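Local coordinates for protein aminoglycoside 6-adenylyltransferase (PDB 2PBE) that transfers adenylyl groups from ATP, or guanylyl groups from GTP, to the 6-hydroxyl of streptomycin and so gives bacteria resistance to that antibiotic, at residues V125-D130 against K218-N223; A197-S202 against N223-E228. All coordinates share one frame; numbering follows the deposited sequence.

Contact 1 of 2, residues V125-D130 against K218-N223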
loop_
_atom_site.group_PDB
_atom_site.type_symbol
_atom_site.label_atom_id
_atom_site.label_comp_id
_atom_site.label_asym_id
_atom_site.label_seq_id
_atom_site.Cartn_x
_atom_site.Cartn_y
_atom_site.Cartn_z
ATOM N N VAL A 125 -8.906 7.072 1.266
ATOM C CA VAL A 125 -7.583 7.644 1.515
ATOM C C VAL A 125 -6.512 6.701 0.977
ATOM O O VAL A 125 -6.644 5.489 1.098
ATOM C CB VAL A 125 -7.320 7.828 3.021
ATOM C CG1 VAL A 125 -5.953 8.459 3.242
ATOM C CG2 VAL A 125 -8.414 8.683 3.646
ATOM N N LEU A 126 -5.462 7.256 0.379
ATOM C CA LEU A 126 -4.390 6.418 -0.145
ATOM C C LEU A 126 -3.097 6.585 0.616
ATOM O O LEU A 126 -2.344 5.614 0.801
ATOM C CB LEU A 126 -4.149 6.707 -1.626
ATOM C CG LEU A 126 -5.334 6.505 -2.578
ATOM C CD1 LEU A 126 -4.851 6.654 -4.019
ATOM C CD2 LEU A 126 -5.965 5.129 -2.382
ATOM N N LEU A 127 -2.838 7.809 1.059
ATOM C CA LEU A 127 -1.630 8.117 1.817
ATOM C C LEU A 127 -1.854 9.218 2.828
ATOM O O LEU A 127 -2.503 10.227 2.542
ATOM C CB LEU A 127 -0.488 8.525 0.874
ATOM C CG LEU A 127 0.877 8.902 1.467
ATOM C CD1 LEU A 127 1.462 7.769 2.332
ATOM C CD2 LEU A 127 1.808 9.223 0.309
ATOM N N ASP A 128 -1.303 9.002 4.016
ATOM C CA ASP A 128 -1.367 9.960 5.112
ATOM C C ASP A 128 0.051 9.997 5.664
ATOM O O ASP A 128 0.567 8.989 6.123
ATOM C CB ASP A 128 -2.336 9.485 6.195
ATOM C CG ASP A 128 -2.602 10.548 7.231
ATOM O OD1 ASP A 128 -2.026 11.655 7.114
ATOM O OD2 ASP A 128 -3.388 10.300 8.163
ATOM N N LYS A 129 0.679 11.159 5.614
ATOM C CA LYS A 129 2.049 11.269 6.080
ATOM C C LYS A 129 2.177 11.658 7.530
ATOM O O LYS A 129 3.218 11.429 8.145
ATOM C CB LYS A 129 2.826 12.256 5.215
ATOM C CG LYS A 129 2.997 11.813 3.755
ATOM C CD LYS A 129 3.928 12.775 3.022
ATOM C CE LYS A 129 4.114 12.404 1.567
ATOM N NZ LYS A 129 4.988 13.382 0.880
ATOM N N ASP A 130 1.106 12.210 8.085
ATOM C CA ASP A 130 1.115 12.641 9.474
ATOM C C ASP A 130 0.264 11.814 10.413
ATOM O O ASP A 130 0.608 11.675 11.589
ATOM C CB ASP A 130 0.697 14.099 9.541
ATOM C CG ASP A 130 1.460 14.956 8.543
ATOM O OD1 ASP A 130 2.704 14.825 8.504
ATOM O OD2 ASP A 130 0.822 15.734 7.803
ATOM N N LYS A 218 4.938 -2.207 -4.786
ATOM C CA LYS A 218 6.210 -2.025 -5.481
ATOM C C LYS A 218 6.640 -0.579 -5.282
ATOM O O LYS A 218 7.831 -0.240 -5.360
ATOM C CB LYS A 218 6.071 -2.322 -6.977
ATOM C CG LYS A 218 7.390 -2.618 -7.630
ATOM C CD LYS A 218 7.231 -2.808 -9.120
ATOM C CE LYS A 218 8.484 -3.407 -9.735
ATOM N NZ LYS A 218 9.716 -2.674 -9.294
ATOM N N ARG A 219 5.650 0.267 -5.022
ATOM C CA ARG A 219 5.890 1.687 -4.815
ATOM C C ARG A 219 6.175 2.014 -3.357
ATOM O O ARG A 219 6.022 3.149 -2.936
ATOM C CB ARG A 219 4.677 2.491 -5.268
ATOM C CG ARG A 219 4.962 3.909 -5.664
ATOM C CD ARG A 219 4.424 4.100 -7.051
ATOM N NE ARG A 219 4.963 3.099 -7.973
ATOM C CZ ARG A 219 6.252 2.965 -8.297
ATOM N NH1 ARG A 219 7.174 3.781 -7.786
ATOM N NH2 ARG A 219 6.637 1.974 -9.097
ATOM N N TYR A 220 6.580 1.023 -2.585
ATOM C CA TYR A 220 6.876 1.255 -1.185
ATOM C C TYR A 220 8.108 0.495 -0.785
ATOM O O TYR A 220 8.873 0.945 0.053
ATOM C CB TYR A 220 5.720 0.800 -0.329
ATOM C CG TYR A 220 4.587 1.786 -0.316
ATOM C CD1 TYR A 220 4.731 3.058 0.303
ATOM C CD2 TYR A 220 3.358 1.482 -0.954
ATOM C CE1 TYR A 220 3.671 4.008 0.282
ATOM C CE2 TYR A 220 2.304 2.410 -0.995
ATOM C CZ TYR A 220 2.457 3.672 -0.382
ATOM O OH TYR A 220 1.395 4.558 -0.459
ATOM N N LEU A 221 8.272 -0.687 -1.374
ATOM C CA LEU A 221 9.414 -1.546 -1.106
ATOM C C LEU A 221 10.597 -1.101 -1.947
ATOM O O LEU A 221 10.420 -0.618 -3.072
ATOM C CB LEU A 221 9.077 -2.989 -1.476
ATOM C CG LEU A 221 8.380 -3.952 -0.524
ATOM C CD1 LEU A 221 7.492 -3.212 0.445
ATOM C CD2 LEU A 221 7.570 -4.933 -1.356
ATOM N N SER A 222 11.788 -1.259 -1.397
ATOM C CA SER A 222 12.999 -0.926 -2.110
ATOM C C SER A 222 13.166 -2.068 -3.113
ATOM O O SER A 222 12.350 -2.996 -3.135
ATOM C CB SER A 222 14.182 -0.888 -1.151
ATOM O OG SER A 222 14.390 -2.153 -0.566
ATOM N N ASN A 223 14.205 -2.015 -3.935
ATOM C CA ASN A 223 14.402 -3.074 -4.914
ATOM C C ASN A 223 14.801 -4.371 -4.233
ATOM O O ASN A 223 14.433 -5.468 -4.687
ATOM C CB ASN A 223 15.459 -2.667 -5.938
ATOM C CG ASN A 223 15.076 -1.408 -6.681
ATOM O OD1 ASN A 223 13.898 -1.216 -7.023
ATOM N ND2 ASN A 223 16.060 -0.537 -6.932
HETATM O O HOH W 1 -1.241 4.000 -1.070
#

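Contact 2 of 2, residues A197-S202 against N223-E228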
loop_
_atom_site.group_PDB
_atom_site.type_symbol
_atom_site.label_atom_id
_atom_site.label_comp_id
_atom_site.label_asym_id
_atom_site.label_seq_id
_atom_site.Cartn_x
_atom_site.Cartn_y
_atom_site.Cartn_z
ATOM N N ALA A 197 4.958 -4.038 5.187
ATOM C CA ALA A 197 4.393 -2.703 5.084
ATOM C C ALA A 197 4.480 -2.009 6.437
ATOM O O ALA A 197 4.797 -0.817 6.506
ATOM C CB ALA A 197 2.950 -2.773 4.614
ATOM N N TRP A 198 4.219 -2.762 7.505
ATOM C CA TRP A 198 4.277 -2.201 8.856
ATOM C C TRP A 198 5.705 -1.763 9.172
ATOM O O TRP A 198 5.934 -0.818 9.935
ATOM C CB TRP A 198 3.824 -3.223 9.899
ATOM C CG TRP A 198 2.311 -3.409 10.037
ATOM C CD1 TRP A 198 1.335 -2.570 9.569
ATOM C CD2 TRP A 198 1.631 -4.436 10.774
ATOM N NE1 TRP A 198 0.093 -3.001 9.968
ATOM C CE2 TRP A 198 0.235 -4.141 10.711
ATOM C CE3 TRP A 198 2.058 -5.581 11.492
ATOM C CZ2 TRP A 198 -0.754 -4.952 11.340
ATOM C CZ3 TRP A 198 1.079 -6.397 12.129
ATOM C CH2 TRP A 198 -0.318 -6.066 12.041
ATOM N N HIS A 199 6.669 -2.468 8.593
ATOM C CA HIS A 199 8.063 -2.116 8.795
ATOM C C HIS A 199 8.340 -0.779 8.085
ATOM O O HIS A 199 8.965 0.108 8.650
ATOM C CB HIS A 199 8.960 -3.217 8.225
ATOM C CG HIS A 199 10.419 -2.925 8.345
ATOM N ND1 HIS A 199 11.037 -2.729 9.559
ATOM C CD2 HIS A 199 11.376 -2.771 7.398
ATOM C CE1 HIS A 199 12.317 -2.460 9.356
ATOM N NE2 HIS A 199 12.546 -2.477 8.055
ATOM N N ILE A 200 7.860 -0.647 6.849
ATOM C CA ILE A 200 8.075 0.567 6.051
ATOM C C ILE A 200 7.397 1.720 6.808
ATOM O O ILE A 200 7.945 2.827 6.958
ATOM C CB ILE A 200 7.460 0.402 4.605
ATOM C CG1 ILE A 200 8.181 -0.696 3.800
ATOM C CG2 ILE A 200 7.550 1.710 3.861
ATOM C CD1 ILE A 200 9.716 -0.480 3.609
ATOM N N ALA A 201 6.193 1.441 7.298
ATOM C CA ALA A 201 5.432 2.424 8.078
ATOM C C ALA A 201 6.173 2.872 9.347
ATOM O O ALA A 201 5.942 3.966 9.870
ATOM C CB ALA A 201 4.112 1.849 8.453
ATOM N N SER A 202 7.038 1.994 9.842
ATOM C CA SER A 202 7.828 2.281 11.026
ATOM C C SER A 202 8.856 3.326 10.662
ATOM O O SER A 202 8.986 4.299 11.375
ATOM C CB SER A 202 8.508 1.011 11.525
ATOM O OG SER A 202 9.278 1.264 12.689
ATOM N N ASN A 223 14.205 -2.015 -3.935
ATOM C CA ASN A 223 14.402 -3.074 -4.914
ATOM C C ASN A 223 14.801 -4.371 -4.233
ATOM O O ASN A 223 14.433 -5.468 -4.687
ATOM C CB ASN A 223 15.459 -2.667 -5.938
ATOM C CG ASN A 223 15.076 -1.408 -6.681
ATOM O OD1 ASN A 223 13.898 -1.216 -7.023
ATOM N ND2 ASN A 223 16.060 -0.537 -6.932
ATOM N N LYS A 224 15.540 -4.247 -3.138
ATOM C CA LYS A 224 15.969 -5.416 -2.408
ATOM C C LYS A 224 14.736 -6.128 -1.853
ATOM O O LYS A 224 14.593 -7.350 -1.999
ATOM C CB LYS A 224 16.889 -5.006 -1.267
ATOM C CG LYS A 224 17.507 -6.187 -0.538
ATOM C CD LYS A 224 18.062 -5.761 0.801
ATOM C CE LYS A 224 18.663 -6.932 1.558
ATOM N NZ LYS A 224 19.089 -6.525 2.920
ATOM N N GLU A 225 13.842 -5.356 -1.243
ATOM C CA GLU A 225 12.630 -5.888 -0.643
ATOM C C GLU A 225 11.697 -6.491 -1.673
ATOM O O GLU A 225 10.967 -7.428 -1.368
ATOM C CB GLU A 225 11.914 -4.793 0.147
ATOM C CG GLU A 225 12.832 -4.095 1.162
ATOM C CD GLU A 225 12.196 -2.882 1.831
ATOM O OE1 GLU A 225 11.620 -2.023 1.129
ATOM O OE2 GLU A 225 12.294 -2.772 3.071
ATOM N N TRP A 226 11.713 -5.961 -2.895
ATOM C CA TRP A 226 10.843 -6.512 -3.930
ATOM C C TRP A 226 11.432 -7.801 -4.458
ATOM O O TRP A 226 10.714 -8.689 -4.908
ATOM C CB TRP A 226 10.662 -5.544 -5.096
ATOM C CG TRP A 226 9.404 -5.825 -5.872
ATOM C CD1 TRP A 226 8.102 -5.749 -5.401
ATOM C CD2 TRP A 226 9.307 -6.182 -7.252
ATOM N NE1 TRP A 226 7.204 -6.027 -6.409
ATOM C CE2 TRP A 226 7.903 -6.298 -7.557
ATOM C CE3 TRP A 226 10.255 -6.414 -8.274
ATOM C CZ2 TRP A 226 7.429 -6.635 -8.850
ATOM C CZ3 TRP A 226 9.777 -6.754 -9.586
ATOM C CH2 TRP A 226 8.370 -6.857 -9.850
ATOM N N GLU A 227 12.750 -7.889 -4.435
ATOM C CA GLU A 227 13.394 -9.096 -4.900
ATOM C C GLU A 227 13.136 -10.207 -3.892
ATOM O O GLU A 227 12.978 -11.367 -4.268
ATOM C CB GLU A 227 14.895 -8.878 -5.068
ATOM C CG GLU A 227 15.252 -8.234 -6.397
ATOM C CD GLU A 227 16.740 -8.192 -6.629
ATOM O OE1 GLU A 227 17.458 -9.042 -6.048
ATOM O OE2 GLU A 227 17.185 -7.314 -7.403
ATOM N N GLU A 228 13.106 -9.851 -2.607
ATOM C CA GLU A 228 12.859 -10.834 -1.565
ATOM C C GLU A 228 11.439 -11.338 -1.718
ATOM O O GLU A 228 11.174 -12.532 -1.612
ATOM C CB GLU A 228 13.020 -10.226 -0.172
ATOM C CG GLU A 228 14.375 -9.652 0.129
ATOM C CD GLU A 228 14.403 -8.952 1.479
ATOM O OE1 GLU A 228 13.390 -8.298 1.816
ATOM O OE2 GLU A 228 15.436 -9.044 2.194
#

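Contact 1 of 2, residues V125-D130 against K218-N223
A classic beta bulge in strand 125-128, where L126 and L127 both face V26 of strand 23-28, meets Y220 in the loop that leads into helix 223-230. The two backbones stay well apart, with 11.3 Å between L127 CA and Y220 CA, and the long tyrosine side chain spans most of that gap. Its CG lies beside the backbone N and anti to the carbonyl carbon (chi1 -79°), which sends the ring across to the strand. The last step is made by a water. Y220 OH donates to this water over 2.8 Å. The water in turn donates to L126 O at 2.7 Å. L126 O and Y220 OH themselves remain 4.1 Å apart. The water sits at the ring edge, in the ring plane, and the bridge bends to about 97° at its oxygen. Tyrosine suits this place because a flat apolar ring can stack on F208 of strand 207-209 and touch L14 while its hydroxyl reaches a water held by the strand. L127 borders the hydroxyl loosely, its CD1 4.3 Å from Y220 OH, and the apolar packing of this buried leucine is on L18 and F208. The preceding R219 forms salt bridges to D11 and D15 of helix 6-19. At the end of the strand, D128 OD1 accepts S131 N and, weakly, D130 N (3.3 Å), the latter as in an Asx turn. The near-helical backbone of L126 beside extended L127 is that of a classic bulge, here placed inside the mixed sheet of a nucleotidyltransferase-type domain.

Contact 2 of 2, residues A197-S202 against N223-E228
The side chains of E225 and I200 approach from opposite directions between two helices. The second segment begins with N223, the first residue after the N-cap S222; its carbonyl O accepts E227 N at 3.0 Å. K224 follows on the exposed surface, and its extended side chain touches K254 of helix 238-263. E225 then turns toward helix 177-204. Its CG is anti to the carbonyl carbon (chi1 -53°) and the chain runs extended beyond it, which carries the carboxylate across to the I200 methyl CD1. That methyl lies 3.5 Å from both E225 OE1 and E225 OE2; isoleucine suits the place by meeting the carboxylate through van der Waals contact alone. The strongest polar partner of the acid is S222 N, whose hydrogen E225 OE1 accepts; with the S222 hydroxyl capping the start of the helix, this fits a capping box, a place where glutamate is at home. On its other branch OE2 faces the edge of the H199 ring, near its plane, with H199 CD2 4.4 Å away. H199 NE2 lies 5.0 Å from E225 OE2, too far for a salt bridge; if the ring were protonated, the two charges could still attract. W226 turns elsewhere and makes a cation-pi contact with K218. E228 bonds K254 and Y255 of helix 238-263, on which H199 also packs, while A197 and W198 touch I146 of strand 145-146.

Overall arrangement
From the N terminus, the chain passes through strand 125-128, later runs along helix 177-204 and strand 207-209, and then reaches the loop 218-223 and helix 223-230. Contact 1 closes a largely helical loop of 87 residues, bringing the loop back to the sheet; contact 2 closes a short one of 20 residues that carries strand 207-209. Their segments alternate along the chain, so the two loops cross, and N223 belongs to both. Their centres are about 10 Å apart, and I200 CD1 packs 3.9 Å from Y220 O. Together they tie strand 125-128, through the segment 218-223, to helix 223-230 and back to helix 177-204.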